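Local coordinates for TPR repeat-containing protein YrrB (Bacillus subtilis, PDB 2Q7F) that is a monomeric TPR-repeat protein that could mediate complex formation among RNA sulfuration components, RNA processing components and aminoacyl-tRNA synthetases, at residues A[102-115]-A[127-140]. Numbering follows the deposited sequence.
Sequences VVKEMYKEAKDMFE and LFYMLGTVLVKLEQ
F114 and V134 are reciprocal knobs between helix 107-115 and helix 127-137, whose axes approach to 9.2 Å, roughly antiparallel at 148°. The F114 ring enters the hole of L127, M130, L131 and V134, where a large flat side chain meets all four. With CG anti to the carbonyl carbon (chi1 -72°), it takes M130 CB over one face in a CH-pi contact, 3.8 Å from the ring centroid, while V134 CG2 comes to its edge. Trimmed to an alanine here, the knob is likely to leave the M130 methylene without its aromatic partner and a gap among L127, L131 and V134. V134, short and branched at CB, fits the hole between V102, Y107, A110 and F114: CG2 reaches V102 CG2 at 3.9 Å, and CG1 rests against the Y107 carbonyl.

A second CH-pi contact lies where helix 107-115 begins and helix 127-137 ends, K137 CG sitting above the centre of the Y107 ring, 4.1 Å away and 7° off its normal. The lysine suits this place because its methylenes cover the aromatic face while its chain, bent at chi2, carries the ammonium away. L138 CD2 packs on Y107 CB at 3.7 Å.

K111 serves through its methylenes: the extended chain lays CB against V134 CG1 and L138 CD1, and CD against L135 CD2.

The contact joins the second helix of TPR 3 to the first of TPR 4, the packing by which TPR units stack into a right-handed superhelix. V102 comes from helix 91-103, whose N99 also touches M130; L135 leans on A144 and Y147 of helix 141-154.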
ATOM      1  N   VAL A 102       7.029   4.595   6.644  1.00 51.45           N
ATOM      2  CA  VAL A 102       5.862   5.009   5.867  1.00 51.60           C
ATOM      3  C   VAL A 102       5.236   6.242   6.513  1.00 51.88           C
ATOM      4  O   VAL A 102       4.979   7.240   5.838  1.00 51.83           O
ATOM      5  CB  VAL A 102       4.829   3.857   5.703  1.00 51.36           C
ATOM      6  CG1 VAL A 102       3.475   4.386   5.315  1.00 50.73           C
ATOM      7  CG2 VAL A 102       5.306   2.877   4.654  1.00 51.34           C
ATOM      8  N   VAL A 103       5.026   6.176   7.824  1.00 52.07           N
ATOM      9  CA  VAL A 103       4.398   7.274   8.544  1.00 52.48           C
ATOM     10  C   VAL A 103       5.221   8.546   8.354  1.00 52.96           C
ATOM     11  O   VAL A 103       4.677   9.627   8.211  1.00 53.25           O
ATOM     12  CB  VAL A 103       4.186   6.935  10.038  1.00 52.23           C
ATOM     13  CG1 VAL A 103       3.646   8.139  10.806  1.00 51.78           C
ATOM     14  CG2 VAL A 103       3.234   5.775  10.165  1.00 51.40           C
ATOM     15  N   LYS A 104       6.534   8.394   8.307  1.00 53.59           N
ATOM     16  CA  LYS A 104       7.434   9.532   8.169  1.00 54.11           C
ATOM     17  C   LYS A 104       7.672   9.833   6.693  1.00 54.18           C
ATOM     18  O   LYS A 104       8.478  10.703   6.354  1.00 54.43           O
ATOM     19  CB  LYS A 104       8.763   9.246   8.883  1.00 54.19           C
ATOM     20  CG  LYS A 104       8.636   8.869  10.365  1.00 54.38           C
ATOM     21  CD  LYS A 104      10.001   8.616  11.000  1.00 55.08           C
ATOM     22  CE  LYS A 104      10.764   9.927  11.271  1.00 57.37           C
ATOM     23  NZ  LYS A 104      10.681  10.394  12.687  1.00 57.37           N
ATOM     24  N   GLU A 105       6.976   9.099   5.825  1.00 54.24           N
ATOM     25  CA  GLU A 105       7.037   9.286   4.364  1.00 54.40           C
ATOM     26  C   GLU A 105       8.450   9.251   3.781  1.00 54.27           C
ATOM     27  O   GLU A 105       8.805  10.040   2.900  1.00 53.95           O
ATOM     28  CB  GLU A 105       6.318  10.564   3.933  1.00 54.62           C
ATOM     29  CG  GLU A 105       4.850  10.639   4.302  1.00 55.65           C
ATOM     30  CD  GLU A 105       4.297  12.030   4.060  1.00 58.40           C
ATOM     31  OE1 GLU A 105       4.872  13.006   4.600  1.00 58.93           O
ATOM     32  OE2 GLU A 105       3.301  12.155   3.314  1.00 59.73           O
ATOM     33  N   MET A 106       9.249   8.331   4.303  1.00 54.21           N
ATOM     34  CA  MET A 106      10.541   8.007   3.733  1.00 53.52           C
ATOM     35  C   MET A 106      10.322   6.690   2.983  1.00 54.16           C
ATOM     36  O   MET A 106      10.501   5.589   3.532  1.00 54.15           O
ATOM     37  CB  MET A 106      11.592   7.891   4.839  1.00 53.43           C
ATOM     38  CG  MET A 106      11.864   9.207   5.532  1.00 52.78           C
ATOM     39  SD  MET A 106      12.672   9.063   7.133  1.00 50.93           S
ATOM     40  CE  MET A 106      12.744  10.795   7.546  1.00 53.26           C
ATOM     41  N   TYR A 107       9.900   6.819   1.730  1.00 54.27           N
ATOM     42  CA  TYR A 107       9.399   5.679   0.970  1.00 54.63           C
ATOM     43  C   TYR A 107      10.494   4.769   0.464  1.00 54.81           C
ATOM     44  O   TYR A 107      10.311   3.552   0.380  1.00 55.18           O
ATOM     45  CB  TYR A 107       8.507   6.152  -0.174  1.00 54.71           C
ATOM     46  CG  TYR A 107       7.266   6.866   0.300  1.00 54.44           C
ATOM     47  CD1 TYR A 107       6.305   6.201   1.065  1.00 54.39           C
ATOM     48  CD2 TYR A 107       7.055   8.200  -0.005  1.00 54.23           C
ATOM     49  CE1 TYR A 107       5.162   6.853   1.512  1.00 54.42           C
ATOM     50  CE2 TYR A 107       5.914   8.863   0.434  1.00 54.52           C
ATOM     51  CZ  TYR A 107       4.972   8.184   1.188  1.00 54.70           C
ATOM     52  OH  TYR A 107       3.844   8.842   1.622  1.00 55.09           O
ATOM     53  N   LYS A 108      11.631   5.359   0.126  1.00 55.10           N
ATOM     54  CA  LYS A 108      12.774   4.599  -0.360  1.00 55.77           C
ATOM     55  C   LYS A 108      13.258   3.631   0.720  1.00 55.66           C
ATOM     56  O   LYS A 108      13.607   2.485   0.438  1.00 55.96           O
ATOM     57  CB  LYS A 108      13.887   5.556  -0.793  1.00 55.94           C
ATOM     58  CG  LYS A 108      15.038   4.903  -1.522  1.00 57.47           C
ATOM     59  CD  LYS A 108      16.024   5.965  -1.988  1.00 59.60           C
ATOM     60  CE  LYS A 108      16.825   5.496  -3.183  1.00 60.60           C
ATOM     61  NZ  LYS A 108      18.178   6.105  -3.168  1.00 62.02           N
ATOM     62  N   GLU A 109      13.238   4.101   1.962  1.00 55.54           N
ATOM     63  CA  GLU A 109      13.663   3.322   3.113  1.00 55.37           C
ATOM     64  C   GLU A 109      12.566   2.340   3.526  1.00 54.50           C
ATOM     65  O   GLU A 109      12.857   1.254   4.047  1.00 54.23           O
ATOM     66  CB  GLU A 109      14.024   4.261   4.273  1.00 56.16           C
ATOM     67  CG  GLU A 109      15.094   5.341   3.949  1.00 58.29           C
ATOM     68  CD  GLU A 109      14.691   6.321   2.836  1.00 61.58           C
ATOM     69  OE1 GLU A 109      15.580   6.763   2.073  1.00 63.43           O
ATOM     70  OE2 GLU A 109      13.491   6.654   2.714  1.00 63.17           O
ATOM     71  N   ALA A 110      11.310   2.719   3.283  1.00 53.44           N
ATOM     72  CA  ALA A 110      10.173   1.805   3.477  1.00 52.65           C
ATOM     73  C   ALA A 110      10.171   0.653   2.457  1.00 52.41           C
ATOM     74  O   ALA A 110       9.823  -0.481   2.790  1.00 52.00           O
ATOM     75  CB  ALA A 110       8.863   2.560   3.446  1.00 52.16           C
ATOM     76  N   LYS A 111      10.572   0.946   1.219  1.00 52.03           N
ATOM     77  CA  LYS A 111      10.732  -0.098   0.210  1.00 51.80           C
ATOM     78  C   LYS A 111      11.814  -1.081   0.646  1.00 51.21           C
ATOM     79  O   LYS A 111      11.646  -2.299   0.584  1.00 51.23           O
ATOM     80  CB  LYS A 111      11.100   0.500  -1.154  1.00 51.97           C
ATOM     81  CG  LYS A 111      11.451  -0.559  -2.192  1.00 52.67           C
ATOM     82  CD  LYS A 111      12.341  -0.027  -3.299  1.00 55.25           C
ATOM     83  CE  LYS A 111      12.926  -1.177  -4.108  1.00 55.64           C
ATOM     84  NZ  LYS A 111      13.386  -0.694  -5.432  1.00 57.36           N
ATOM     85  N   ASP A 112      12.930  -0.526   1.087  1.00 50.67           N
ATOM     86  CA  ASP A 112      14.049  -1.313   1.551  1.00 50.20           C
ATOM     87  C   ASP A 112      13.587  -2.261   2.676  1.00 49.33           C
ATOM     88  O   ASP A 112      13.817  -3.469   2.597  1.00 49.18           O
ATOM     89  CB  ASP A 112      15.167  -0.364   1.987  1.00 50.56           C
ATOM     90  CG  ASP A 112      16.480  -1.065   2.207  1.00 52.99           C
ATOM     91  OD1 ASP A 112      16.645  -1.712   3.267  1.00 55.81           O
ATOM     92  OD2 ASP A 112      17.367  -0.949   1.334  1.00 55.62           O
ATOM     93  N   MET A 113      12.894  -1.721   3.683  1.00 48.17           N
ATOM     94  CA  MET A 113      12.428  -2.518   4.825  1.00 46.87           C
ATOM     95  C   MET A 113      11.412  -3.579   4.437  1.00 46.67           C
ATOM     96  O   MET A 113      11.498  -4.729   4.906  1.00 46.38           O
ATOM     97  CB  MET A 113      11.838  -1.638   5.943  1.00 46.74           C
ATOM     98  CG  MET A 113      12.856  -0.822   6.783  1.00 45.19           C
ATOM     99  SD  MET A 113      14.197  -1.743   7.601  1.00 42.07           S
ATOM    100  CE  MET A 113      15.541  -1.490   6.431  1.00 41.02           C
ATOM    101  N   PHE A 114      10.452  -3.198   3.594  1.00 46.15           N
ATOM    102  CA  PHE A 114       9.404  -4.133   3.170  1.00 46.04           C
ATOM    103  C   PHE A 114       9.949  -5.267   2.325  1.00 46.37           C
ATOM    104  O   PHE A 114       9.529  -6.407   2.473  1.00 46.47           O
ATOM    105  CB  PHE A 114       8.259  -3.428   2.449  1.00 45.56           C
ATOM    106  CG  PHE A 114       7.390  -2.620   3.351  1.00 45.59           C
ATOM    107  CD1 PHE A 114       7.043  -3.092   4.620  1.00 46.13           C
ATOM    108  CD2 PHE A 114       6.902  -1.387   2.943  1.00 46.07           C
ATOM    109  CE1 PHE A 114       6.230  -2.335   5.482  1.00 45.65           C
ATOM    110  CE2 PHE A 114       6.088  -0.628   3.793  1.00 46.25           C
ATOM    111  CZ  PHE A 114       5.752  -1.108   5.065  1.00 45.45           C
ATOM    112  N   GLU A 115      10.885  -4.953   1.438  1.00 46.89           N
ATOM    113  CA  GLU A 115      11.485  -5.979   0.613  1.00 47.56           C
ATOM    114  C   GLU A 115      12.350  -6.923   1.463  1.00 47.41           C
ATOM    115  O   GLU A 115      12.430  -8.120   1.178  1.00 47.70           O
ATOM    116  CB  GLU A 115      12.253  -5.361  -0.560  1.00 47.78           C
ATOM    117  CG  GLU A 115      12.136  -6.184  -1.843  1.00 50.31           C
ATOM    118  CD  GLU A 115      12.146  -5.341  -3.116  1.00 52.96           C
ATOM    119  OE1 GLU A 115      11.268  -4.469  -3.280  1.00 54.18           O
ATOM    120  OE2 GLU A 115      13.032  -5.561  -3.966  1.00 54.43           O
ATOM    121  N   LEU A 127       1.534  -6.985   3.543  1.00 51.04           N
ATOM    122  CA  LEU A 127       2.894  -6.717   3.121  1.00 50.43           C
ATOM    123  C   LEU A 127       2.976  -6.433   1.635  1.00 50.18           C
ATOM    124  O   LEU A 127       3.639  -5.476   1.228  1.00 49.83           O
ATOM    125  CB  LEU A 127       3.843  -7.861   3.480  1.00 50.34           C
ATOM    126  CG  LEU A 127       5.263  -7.727   2.890  1.00 50.51           C
ATOM    127  CD1 LEU A 127       6.067  -6.530   3.476  1.00 49.17           C
ATOM    128  CD2 LEU A 127       6.046  -9.024   3.025  1.00 50.40           C
ATOM    129  N   PHE A 128       2.320  -7.264   0.827  1.00 49.70           N
ATOM    130  CA  PHE A 128       2.329  -7.053  -0.611  1.00 49.64           C
ATOM    131  C   PHE A 128       1.702  -5.703  -0.953  1.00 49.54           C
ATOM    132  O   PHE A 128       2.125  -5.028  -1.902  1.00 49.41           O
ATOM    133  CB  PHE A 128       1.625  -8.192  -1.349  1.00 49.67           C
ATOM    134  CG  PHE A 128       2.362  -9.505  -1.289  1.00 50.04           C
ATOM    135  CD1 PHE A 128       3.739  -9.562  -1.494  1.00 50.26           C
ATOM    136  CD2 PHE A 128       1.673 -10.698  -1.045  1.00 51.10           C
ATOM    137  CE1 PHE A 128       4.425 -10.780  -1.433  1.00 50.20           C
ATOM    138  CE2 PHE A 128       2.350 -11.925  -0.991  1.00 50.26           C
ATOM    139  CZ  PHE A 128       3.727 -11.962  -1.187  1.00 50.20           C
ATOM    140  N   TYR A 129       0.720  -5.307  -0.147  1.00 49.38           N
ATOM    141  CA  TYR A 129       0.041  -4.031  -0.314  1.00 49.37           C
ATOM    142  C   TYR A 129       0.968  -2.858  -0.007  1.00 49.11           C
ATOM    143  O   TYR A 129       1.133  -1.959  -0.832  1.00 49.09           O
ATOM    144  CB  TYR A 129      -1.218  -3.953   0.559  1.00 49.57           C
ATOM    145  CG  TYR A 129      -1.878  -2.591   0.513  1.00 50.38           C
ATOM    146  CD1 TYR A 129      -2.636  -2.203  -0.596  1.00 49.99           C
ATOM    147  CD2 TYR A 129      -1.732  -1.683   1.571  1.00 49.85           C
ATOM    148  CE1 TYR A 129      -3.233  -0.953  -0.654  1.00 50.35           C
ATOM    149  CE2 TYR A 129      -2.333  -0.438   1.527  1.00 50.08           C
ATOM    150  CZ  TYR A 129      -3.081  -0.077   0.407  1.00 50.91           C
ATOM    151  OH  TYR A 129      -3.678   1.164   0.344  1.00 51.90           O
ATOM    152  N   MET A 130       1.559  -2.868   1.183  1.00 48.78           N
ATOM    153  CA  MET A 130       2.428  -1.774   1.605  1.00 48.52           C
ATOM    154  C   MET A 130       3.596  -1.629   0.636  1.00 48.57           C
ATOM    155  O   MET A 130       3.979  -0.512   0.265  1.00 48.53           O
ATOM    156  CB  MET A 130       2.927  -1.996   3.034  1.00 48.43           C
ATOM    157  CG  MET A 130       1.832  -1.966   4.105  1.00 48.12           C
ATOM    158  SD  MET A 130       0.885  -0.427   4.171  1.00 46.48           S
ATOM    159  CE  MET A 130       2.120   0.699   4.833  1.00 46.12           C
ATOM    160  N   LEU A 131       4.141  -2.764   0.207  1.00 48.52           N
ATOM    161  CA  LEU A 131       5.237  -2.762  -0.751  1.00 49.09           C
ATOM    162  C   LEU A 131       4.757  -2.242  -2.103  1.00 49.46           C
ATOM    163  O   LEU A 131       5.350  -1.322  -2.651  1.00 49.69           O
ATOM    164  CB  LEU A 131       5.888  -4.146  -0.876  1.00 48.84           C
ATOM    165  CG  LEU A 131       7.055  -4.306  -1.854  1.00 48.87           C
ATOM    166  CD1 LEU A 131       8.177  -3.264  -1.626  1.00 48.23           C
ATOM    167  CD2 LEU A 131       7.597  -5.736  -1.771  1.00 48.79           C
ATOM    168  N   GLY A 132       3.675  -2.815  -2.618  1.00 49.92           N
ATOM    169  CA  GLY A 132       3.080  -2.340  -3.859  1.00 50.65           C
ATOM    170  C   GLY A 132       2.903  -0.833  -3.839  1.00 51.22           C
ATOM    171  O   GLY A 132       3.421  -0.123  -4.706  1.00 51.63           O
ATOM    172  N   THR A 133       2.204  -0.336  -2.826  1.00 51.52           N
ATOM    173  CA  THR A 133       1.871   1.085  -2.767  1.00 52.37           C
ATOM    174  C   THR A 133       3.108   1.988  -2.656  1.00 52.53           C
ATOM    175  O   THR A 133       3.186   3.039  -3.297  1.00 52.53           O
ATOM    176  CB  THR A 133       0.881   1.384  -1.640  1.00 52.36           C
ATOM    177  OG1 THR A 133      -0.154   0.396  -1.666  1.00 53.10           O
ATOM    178  CG2 THR A 133       0.247   2.763  -1.848  1.00 52.65           C
ATOM    179  N   VAL A 134       4.071   1.561  -1.853  1.00 52.74           N
ATOM    180  CA  VAL A 134       5.307   2.305  -1.703  1.00 53.04           C
ATOM    181  C   VAL A 134       6.075   2.315  -3.026  1.00 53.42           C
ATOM    182  O   VAL A 134       6.652   3.333  -3.411  1.00 53.93           O
ATOM    183  CB  VAL A 134       6.138   1.770  -0.499  1.00 53.09           C
ATOM    184  CG1 VAL A 134       7.622   2.060  -0.653  1.00 52.99           C
ATOM    185  CG2 VAL A 134       5.599   2.371   0.805  1.00 52.46           C
ATOM    186  N   LEU A 135       6.047   1.196  -3.740  1.00 53.65           N
ATOM    187  CA  LEU A 135       6.669   1.129  -5.047  1.00 53.87           C
ATOM    188  C   LEU A 135       6.021   2.109  -6.022  1.00 54.57           C
ATOM    189  O   LEU A 135       6.681   2.597  -6.936  1.00 54.50           O
ATOM    190  CB  LEU A 135       6.625  -0.291  -5.586  1.00 53.48           C
ATOM    191  CG  LEU A 135       7.729  -1.179  -5.030  1.00 52.57           C
ATOM    192  CD1 LEU A 135       7.422  -2.605  -5.358  1.00 52.57           C
ATOM    193  CD2 LEU A 135       9.090  -0.778  -5.587  1.00 52.86           C
ATOM    194  N   VAL A 136       4.739   2.401  -5.803  1.00 55.35           N
ATOM    195  CA  VAL A 136       4.015   3.389  -6.595  1.00 56.16           C
ATOM    196  C   VAL A 136       4.526   4.806  -6.311  1.00 56.98           C
ATOM    197  O   VAL A 136       4.897   5.534  -7.247  1.00 56.92           O
ATOM    198  CB  VAL A 136       2.477   3.290  -6.376  1.00 56.35           C
ATOM    199  CG1 VAL A 136       1.750   4.528  -6.918  1.00 55.83           C
ATOM    200  CG2 VAL A 136       1.926   2.015  -7.015  1.00 55.84           C
ATOM    201  N   LYS A 137       4.566   5.184  -5.033  1.00 57.79           N
ATOM    202  CA  LYS A 137       5.046   6.513  -4.640  1.00 58.86           C
ATOM    203  C   LYS A 137       6.438   6.784  -5.194  1.00 59.47           C
ATOM    204  O   LYS A 137       6.808   7.932  -5.414  1.00 60.26           O
ATOM    205  CB  LYS A 137       5.071   6.679  -3.117  1.00 59.18           C
ATOM    206  CG  LYS A 137       3.758   6.386  -2.386  1.00 60.03           C
ATOM    207  CD  LYS A 137       2.691   7.450  -2.611  1.00 61.11           C
ATOM    208  CE  LYS A 137       1.404   7.113  -1.851  1.00 61.92           C
ATOM    209  NZ  LYS A 137       0.358   8.177  -1.991  1.00 63.45           N
ATOM    210  N   LEU A 138       7.198   5.724  -5.441  1.00 59.96           N
ATOM    211  CA  LEU A 138       8.578   5.853  -5.883  1.00 60.67           C
ATOM    212  C   LEU A 138       8.768   5.808  -7.406  1.00 61.31           C
ATOM    213  O   LEU A 138       9.874   5.516  -7.884  1.00 61.38           O
ATOM    214  CB  LEU A 138       9.423   4.756  -5.230  1.00 60.58           C
ATOM    215  CG  LEU A 138       9.629   4.842  -3.718  1.00 60.94           C
ATOM    216  CD1 LEU A 138      10.375   3.605  -3.231  1.00 60.45           C
ATOM    217  CD2 LEU A 138      10.376   6.136  -3.335  1.00 61.14           C
ATOM    218  N   GLU A 139       7.716   6.130  -8.161  1.00 62.00           N
ATOM    219  CA  GLU A 139       7.668   5.859  -9.612  1.00 62.86           C
ATOM    220  C   GLU A 139       7.688   4.344  -9.804  1.00 62.97           C
ATOM    221  O   GLU A 139       6.946   3.636  -9.131  1.00 63.19           O
ATOM    222  CB  GLU A 139       8.823   6.524 -10.387  1.00 63.09           C
ATOM    223  CG  GLU A 139       9.263   7.919  -9.903  1.00 65.00           C
ATOM    224  CD  GLU A 139       8.175   8.968 -10.043  1.00 67.34           C
ATOM    225  OE1 GLU A 139       8.408   9.965 -10.768  1.00 68.04           O
ATOM    226  OE2 GLU A 139       7.088   8.790  -9.442  1.00 68.06           O
ATOM    227  N   GLN A 140       8.544   3.848 -10.696  1.00 63.25           N
ATOM    228  CA  GLN A 140       8.701   2.394 -10.932  1.00 63.40           C
ATOM    229  C   GLN A 140       7.547   1.362 -10.841  1.00 62.85           C
ATOM    230  O   GLN A 140       7.720   0.272 -10.279  1.00 62.50           O
ATOM    231  CB  GLN A 140       9.955   1.847 -10.219  1.00 63.75           C
ATOM    232  CG  GLN A 140      10.007   2.091  -8.714  1.00 65.06           C
ATOM    233  CD  GLN A 140      11.425   2.087  -8.172  1.00 67.25           C
ATOM    234  OE1 GLN A 140      12.237   2.946  -8.527  1.00 68.95           O
ATOM    235  NE2 GLN A 140      11.729   1.124  -7.297  1.00 67.26           N
TER